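Local coordinates for protein lysyl oxidase (Pichia pastoris, PDB 1W7C) that probably oxidises primary amines, including peptidyl lysine side chains, to aldehydes using copper and a topaquinone cofactor, at residues Tyr119-His133 / Thr616-Asn629. Sequence-based numbering, arbitrary orientation.
Sequences YNTNGKSKLPFEVGH and TALNTNALYDPPVN
Across the type I beta turn of Asn-120 to Gly-123 the backbone of 616-629 passes close by, with the CA atoms of Asn-120 and Pro-627 4.8 Å apart, and farther along Val-131 comes level with Ala-622. The contact joins a small antiparallel sheet, whose strand 126-128 pairs with strand 96-103, to a long loop of the copper amine oxidase enzyme domain. Pro-627 O meets the turn and accepts from Asn-122 N at 3.2 Å. Thr-121 OG1, held between its backbone N and carbonyl carbon (chi1 61°), faces the loop and takes the nearly straight bond from Asn-629 N. OD1 of Asn-120 rests against CB of Pro-627, the two side chains pointing the same way, while Asn-120 ND2 donates to Lys-124 O and also bonds to Glu-99 OE2.

Asn-122 uses both ends of its amide: OD1 accepts from Lys-124 N from above the carbonyl plane, making an Asx turn, and ND2 reaches Asp-625 O in a weak bond. Without the amide, as with an alanine here, Lys-124 N would probably lose its Asx-turn acceptor and Asp-625 O the weak bond from ND2. The extended Lys-124 chain crosses Asp-625 at about a right angle, and its NZ forms a salt bridge to OD1 at 2.7 Å.

Farther along, Leu-127, with CG anti to its N (chi1 175°), sends its methyls into the loop: CD2 meets Leu-618 CD2 at 3.8 Å, and CD1 faces Ala-622 and Pro-627. Val-131 packs its CB against that of Ala-622. One water accepts from Asn-621 N and sits within bonding distance of Val-131 O and Leu-618 O; another links His-133 ND1 to Ala-617 O. Asn-621 OD1 turns to Gln-178 N, and its ND2 meets Gly-132 O at 2.9 Å, nearly in line with the carbonyl bond.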
loop_
_atom_site.group_PDB
_atom_site.type_symbol
_atom_site.label_atom_id
_atom_site.label_comp_id
_atom_site.label_asym_id
_atom_site.label_seq_id
_atom_site.Cartn_x
_atom_site.Cartn_y
_atom_site.Cartn_z
ATOM N N TYR A 119 -15.298 32.350 5.073
ATOM C CA TYR A 119 -14.356 31.226 4.981
ATOM C C TYR A 119 -12.954 31.661 4.539
ATOM O O TYR A 119 -12.068 30.825 4.429
ATOM C CB TYR A 119 -14.893 30.111 4.049
ATOM C CG TYR A 119 -15.352 30.645 2.725
ATOM C CD1 TYR A 119 -14.439 31.111 1.771
ATOM C CD2 TYR A 119 -16.703 30.755 2.452
ATOM C CE1 TYR A 119 -14.868 31.661 0.568
ATOM C CE2 TYR A 119 -17.142 31.322 1.301
ATOM C CZ TYR A 119 -16.229 31.774 0.339
ATOM O OH TYR A 119 -16.699 32.301 -0.870
ATOM N N ASN A 120 -12.774 32.955 4.246
ATOM C CA ASN A 120 -11.472 33.500 3.918
ATOM C C ASN A 120 -10.811 33.993 5.171
ATOM O O ASN A 120 -11.321 34.905 5.831
ATOM C CB ASN A 120 -11.602 34.628 2.908
ATOM C CG ASN A 120 -12.022 34.124 1.539
ATOM O OD1 ASN A 120 -11.738 32.979 1.183
ATOM N ND2 ASN A 120 -12.716 34.981 0.761
ATOM N N THR A 121 -9.674 33.402 5.531
ATOM C CA THR A 121 -8.984 33.790 6.730
ATOM C C THR A 121 -8.492 35.227 6.687
ATOM O O THR A 121 -8.309 35.848 7.728
ATOM C CB THR A 121 -7.787 32.879 7.037
ATOM O OG1 THR A 121 -6.842 32.942 5.970
ATOM C CG2 THR A 121 -8.182 31.426 7.208
ATOM N N ASN A 122 -8.321 35.775 5.494
ATOM C CA ASN A 122 -7.824 37.144 5.368
ATOM C C ASN A 122 -8.928 38.197 5.490
ATOM O O ASN A 122 -8.657 39.388 5.431
ATOM C CB ASN A 122 -7.003 37.319 4.082
ATOM C CG ASN A 122 -7.854 37.506 2.822
ATOM O OD1 ASN A 122 -9.064 37.363 2.842
ATOM N ND2 ASN A 122 -7.192 37.805 1.720
ATOM N N GLY A 123 -10.155 37.739 5.708
ATOM C CA GLY A 123 -11.305 38.594 5.976
ATOM C C GLY A 123 -11.826 39.414 4.812
ATOM O O GLY A 123 -12.642 40.319 5.011
ATOM N N LYS A 124 -11.376 39.098 3.604
ATOM C CA LYS A 124 -11.707 39.881 2.420
ATOM C C LYS A 124 -12.591 39.099 1.458
ATOM O O LYS A 124 -12.370 37.913 1.220
ATOM C CB LYS A 124 -10.430 40.290 1.690
ATOM C CG LYS A 124 -9.534 41.182 2.525
ATOM C CD LYS A 124 -8.187 41.456 1.898
ATOM C CE LYS A 124 -7.313 42.214 2.847
ATOM N NZ LYS A 124 -5.973 42.435 2.276
ATOM N N SER A 125 -13.580 39.780 0.890
ATOM C CA SER A 125 -14.321 39.295 -0.251
ATOM C C SER A 125 -13.657 39.631 -1.574
ATOM O O SER A 125 -13.947 38.954 -2.568
ATOM C CB SER A 125 -15.748 39.834 -0.249
ATOM O OG SER A 125 -15.730 41.262 -0.239
ATOM N N LYS A 126 -12.833 40.668 -1.601
ATOM C CA LYS A 126 -12.235 41.178 -2.816
ATOM C C LYS A 126 -10.775 40.680 -2.947
ATOM O O LYS A 126 -9.965 40.808 -2.025
ATOM C CB LYS A 126 -12.215 42.729 -2.766
ATOM C CG LYS A 126 -13.622 43.333 -2.812
ATOM C CD LYS A 126 -13.601 44.877 -2.751
ATOM C CE LYS A 126 -14.983 45.489 -2.803
ATOM N NZ LYS A 126 -15.794 45.168 -1.616
ATOM N N LEU A 127 -10.475 40.171 -4.137
ATOM C CA LEU A 127 -9.138 39.735 -4.521
ATOM C C LEU A 127 -8.593 40.731 -5.533
ATOM O O LEU A 127 -9.157 40.844 -6.617
ATOM C CB LEU A 127 -9.213 38.328 -5.124
ATOM C CG LEU A 127 -7.929 37.711 -5.696
ATOM C CD1 LEU A 127 -7.046 37.258 -4.549
ATOM C CD2 LEU A 127 -8.259 36.564 -6.610
ATOM N N PRO A 128 -7.535 41.477 -5.201
ATOM C CA PRO A 128 -7.015 42.500 -6.120
ATOM C C PRO A 128 -6.588 41.933 -7.477
ATOM O O PRO A 128 -6.059 40.818 -7.569
ATOM C CB PRO A 128 -5.799 43.038 -5.369
ATOM C CG PRO A 128 -6.085 42.784 -3.957
ATOM C CD PRO A 128 -6.783 41.448 -3.926
ATOM N N PHE A 129 -6.738 42.743 -8.520
ATOM C CA PHE A 129 -6.333 42.367 -9.861
ATOM C C PHE A 129 -4.918 41.772 -9.911
ATOM O O PHE A 129 -4.697 40.765 -10.572
ATOM C CB PHE A 129 -6.398 43.590 -10.788
ATOM C CG PHE A 129 -5.998 43.278 -12.206
ATOM C CD1 PHE A 129 -6.918 42.732 -13.094
ATOM C CD2 PHE A 129 -4.692 43.512 -12.646
ATOM C CE1 PHE A 129 -6.559 42.437 -14.367
ATOM C CE2 PHE A 129 -4.339 43.223 -13.938
ATOM C CZ PHE A 129 -5.270 42.684 -14.799
ATOM N N GLU A 130 -3.951 42.427 -9.263
ATOM C CA GLU A 130 -2.558 41.980 -9.354
ATOM C C GLU A 130 -2.358 40.526 -8.945
ATOM O O GLU A 130 -1.487 39.881 -9.503
ATOM C CB GLU A 130 -1.593 42.855 -8.569
ATOM C CG GLU A 130 -1.404 44.267 -9.128
ATOM C CD GLU A 130 -1.119 44.319 -10.630
ATOM O OE1 GLU A 130 -1.713 45.163 -11.319
ATOM O OE2 GLU A 130 -0.254 43.554 -11.116
ATOM N N VAL A 131 -3.156 40.041 -7.992
ATOM C CA VAL A 131 -3.055 38.670 -7.478
ATOM C C VAL A 131 -4.294 37.857 -7.897
ATOM O O VAL A 131 -4.667 36.867 -7.276
ATOM C CB VAL A 131 -2.847 38.634 -5.941
ATOM C CG1 VAL A 131 -1.513 39.218 -5.557
ATOM C CG2 VAL A 131 -3.972 39.313 -5.187
ATOM N N GLY A 132 -4.897 38.271 -8.989
ATOM C CA GLY A 132 -6.155 37.742 -9.435
ATOM C C GLY A 132 -6.064 36.311 -9.978
ATOM O O GLY A 132 -4.985 35.724 -10.134
ATOM N N HIS A 133 -7.221 35.738 -10.246
ATOM C CA HIS A 133 -7.309 34.435 -10.890
ATOM C C HIS A 133 -6.778 34.534 -12.312
ATOM O O HIS A 133 -7.055 35.511 -13.046
ATOM C CB HIS A 133 -8.757 33.972 -10.911
ATOM C CG HIS A 133 -8.940 32.596 -11.454
ATOM N ND1 HIS A 133 -8.354 31.493 -10.889
ATOM C CD2 HIS A 133 -9.597 32.154 -12.549
ATOM C CE1 HIS A 133 -8.675 30.421 -11.595
ATOM N NE2 HIS A 133 -9.391 30.803 -12.630
ATOM N N THR A 616 -8.035 27.696 -1.719
ATOM C CA THR A 616 -9.116 28.171 -2.597
ATOM C C THR A 616 -8.599 28.242 -4.007
ATOM O O THR A 616 -7.388 28.266 -4.219
ATOM C CB THR A 616 -9.611 29.597 -2.177
ATOM O OG1 THR A 616 -8.674 30.583 -2.598
ATOM C CG2 THR A 616 -9.837 29.728 -0.693
ATOM N N ALA A 617 -9.496 28.378 -4.963
ATOM C CA ALA A 617 -9.123 28.566 -6.360
ATOM C C ALA A 617 -8.447 29.928 -6.582
ATOM O O ALA A 617 -7.881 30.148 -7.631
ATOM C CB ALA A 617 -10.349 28.465 -7.268
ATOM N N LEU A 618 -8.581 30.807 -5.590
ATOM C CA LEU A 618 -8.093 32.161 -5.616
ATOM C C LEU A 618 -6.771 32.319 -4.866
ATOM O O LEU A 618 -6.237 33.426 -4.793
ATOM C CB LEU A 618 -9.174 33.100 -5.039
ATOM C CG LEU A 618 -10.505 33.084 -5.806
ATOM C CD1 LEU A 618 -11.494 34.033 -5.143
ATOM C CD2 LEU A 618 -10.273 33.433 -7.292
ATOM N N ASN A 619 -6.211 31.218 -4.351
ATOM C CA ASN A 619 -4.980 31.309 -3.568
ATOM C C ASN A 619 -3.696 31.517 -4.369
ATOM O O ASN A 619 -2.808 32.242 -3.942
ATOM C CB ASN A 619 -4.767 30.049 -2.693
ATOM C CG ASN A 619 -5.249 30.233 -1.281
ATOM O OD1 ASN A 619 -6.313 30.839 -1.068
ATOM N ND2 ASN A 619 -4.566 29.618 -0.318
ATOM N N THR A 620 -3.572 30.851 -5.523
ATOM C CA THR A 620 -2.242 30.575 -6.071
ATOM C C THR A 620 -1.378 31.798 -6.370
ATOM O O THR A 620 -0.177 31.781 -6.093
ATOM C CB THR A 620 -2.339 29.649 -7.287
ATOM O OG1 THR A 620 -1.052 29.151 -7.665
ATOM C CG2 THR A 620 -2.895 30.316 -8.534
ATOM N N ASN A 621 -1.980 32.874 -6.913
ATOM C CA ASN A 621 -1.213 34.108 -7.214
ATOM C C ASN A 621 -1.119 35.098 -6.069
ATOM O O ASN A 621 -0.390 36.088 -6.163
ATOM C CB ASN A 621 -1.771 34.779 -8.461
ATOM C CG ASN A 621 -1.745 33.877 -9.670
ATOM O OD1 ASN A 621 -0.698 33.289 -9.992
ATOM N ND2 ASN A 621 -2.885 33.733 -10.339
ATOM N N ALA A 622 -1.867 34.858 -5.008
ATOM C CA ALA A 622 -1.885 35.763 -3.857
ATOM C C ALA A 622 -0.852 35.279 -2.845
ATOM O O ALA A 622 -1.162 34.625 -1.843
ATOM C CB ALA A 622 -3.295 35.824 -3.261
ATOM N N LEU A 623 0.417 35.560 -3.150
ATOM C CA LEU A 623 1.516 34.821 -2.550
ATOM C C LEU A 623 1.667 35.057 -1.049
ATOM O O LEU A 623 2.058 34.154 -0.325
ATOM C CB LEU A 623 2.827 35.175 -3.251
ATOM C CG LEU A 623 2.940 34.863 -4.751
ATOM C CD1 LEU A 623 4.284 35.352 -5.305
ATOM C CD2 LEU A 623 2.708 33.363 -5.053
ATOM N N TYR A 624 1.383 36.279 -0.596
ATOM C CA TYR A 624 1.602 36.692 0.780
ATOM C C TYR A 624 0.304 36.860 1.589
ATOM O O TYR A 624 0.297 36.687 2.811
ATOM C CB TYR A 624 2.491 37.958 0.841
ATOM C CG TYR A 624 3.857 37.658 0.282
ATOM C CD1 TYR A 624 4.144 37.897 -1.065
ATOM C CD2 TYR A 624 4.818 37.040 1.053
ATOM C CE1 TYR A 624 5.364 37.550 -1.613
ATOM C CE2 TYR A 624 6.070 36.703 0.517
ATOM C CZ TYR A 624 6.338 36.966 -0.815
ATOM O OH TYR A 624 7.550 36.594 -1.367
ATOM N N ASP A 625 -0.780 37.211 0.899
ATOM C CA ASP A 625 -2.087 37.451 1.508
ATOM C C ASP A 625 -3.205 36.664 0.824
ATOM O O ASP A 625 -4.179 37.249 0.349
ATOM C CB ASP A 625 -2.403 38.968 1.494
ATOM C CG ASP A 625 -3.634 39.312 2.283
ATOM O OD1 ASP A 625 -4.255 40.357 1.994
ATOM O OD2 ASP A 625 -4.040 38.606 3.220
ATOM N N PRO A 626 -3.078 35.336 0.772
ATOM C CA PRO A 626 -4.116 34.527 0.134
ATOM C C PRO A 626 -5.442 34.573 0.875
ATOM O O PRO A 626 -5.457 34.797 2.089
ATOM C CB PRO A 626 -3.531 33.120 0.178
ATOM C CG PRO A 626 -2.678 33.135 1.395
ATOM C CD PRO A 626 -1.994 34.501 1.325
ATOM N N PRO A 627 -6.534 34.388 0.156
ATOM C CA PRO A 627 -7.848 34.252 0.790
ATOM C C PRO A 627 -7.840 33.320 1.984
ATOM O O PRO A 627 -8.367 33.712 3.046
ATOM C CB PRO A 627 -8.749 33.804 -0.350
ATOM C CG PRO A 627 -8.143 34.452 -1.547
ATOM C CD PRO A 627 -6.636 34.347 -1.316
ATOM N N VAL A 628 -7.215 32.147 1.846
ATOM C CA VAL A 628 -7.013 31.239 2.963
ATOM C C VAL A 628 -5.520 31.023 3.187
ATOM O O VAL A 628 -4.796 30.525 2.294
ATOM C CB VAL A 628 -7.717 29.895 2.726
ATOM C CG1 VAL A 628 -7.278 28.876 3.796
ATOM C CG2 VAL A 628 -9.230 30.062 2.765
ATOM N N ASN A 629 -5.084 31.397 4.386
ATOM C CA ASN A 629 -3.797 30.997 4.902
ATOM C C ASN A 629 -4.077 29.918 5.934
ATOM O O ASN A 629 -4.628 30.200 6.983
ATOM C CB ASN A 629 -3.067 32.178 5.504
ATOM C CG ASN A 629 -1.667 31.805 5.987
ATOM O OD1 ASN A 629 -1.429 30.654 6.377
ATOM N ND2 ASN A 629 -0.745 32.766 5.976
HETATM O O HOH W 1 -4.845 34.035 -7.108
HETATM O O HOH W 2 -6.148 32.010 -8.628
#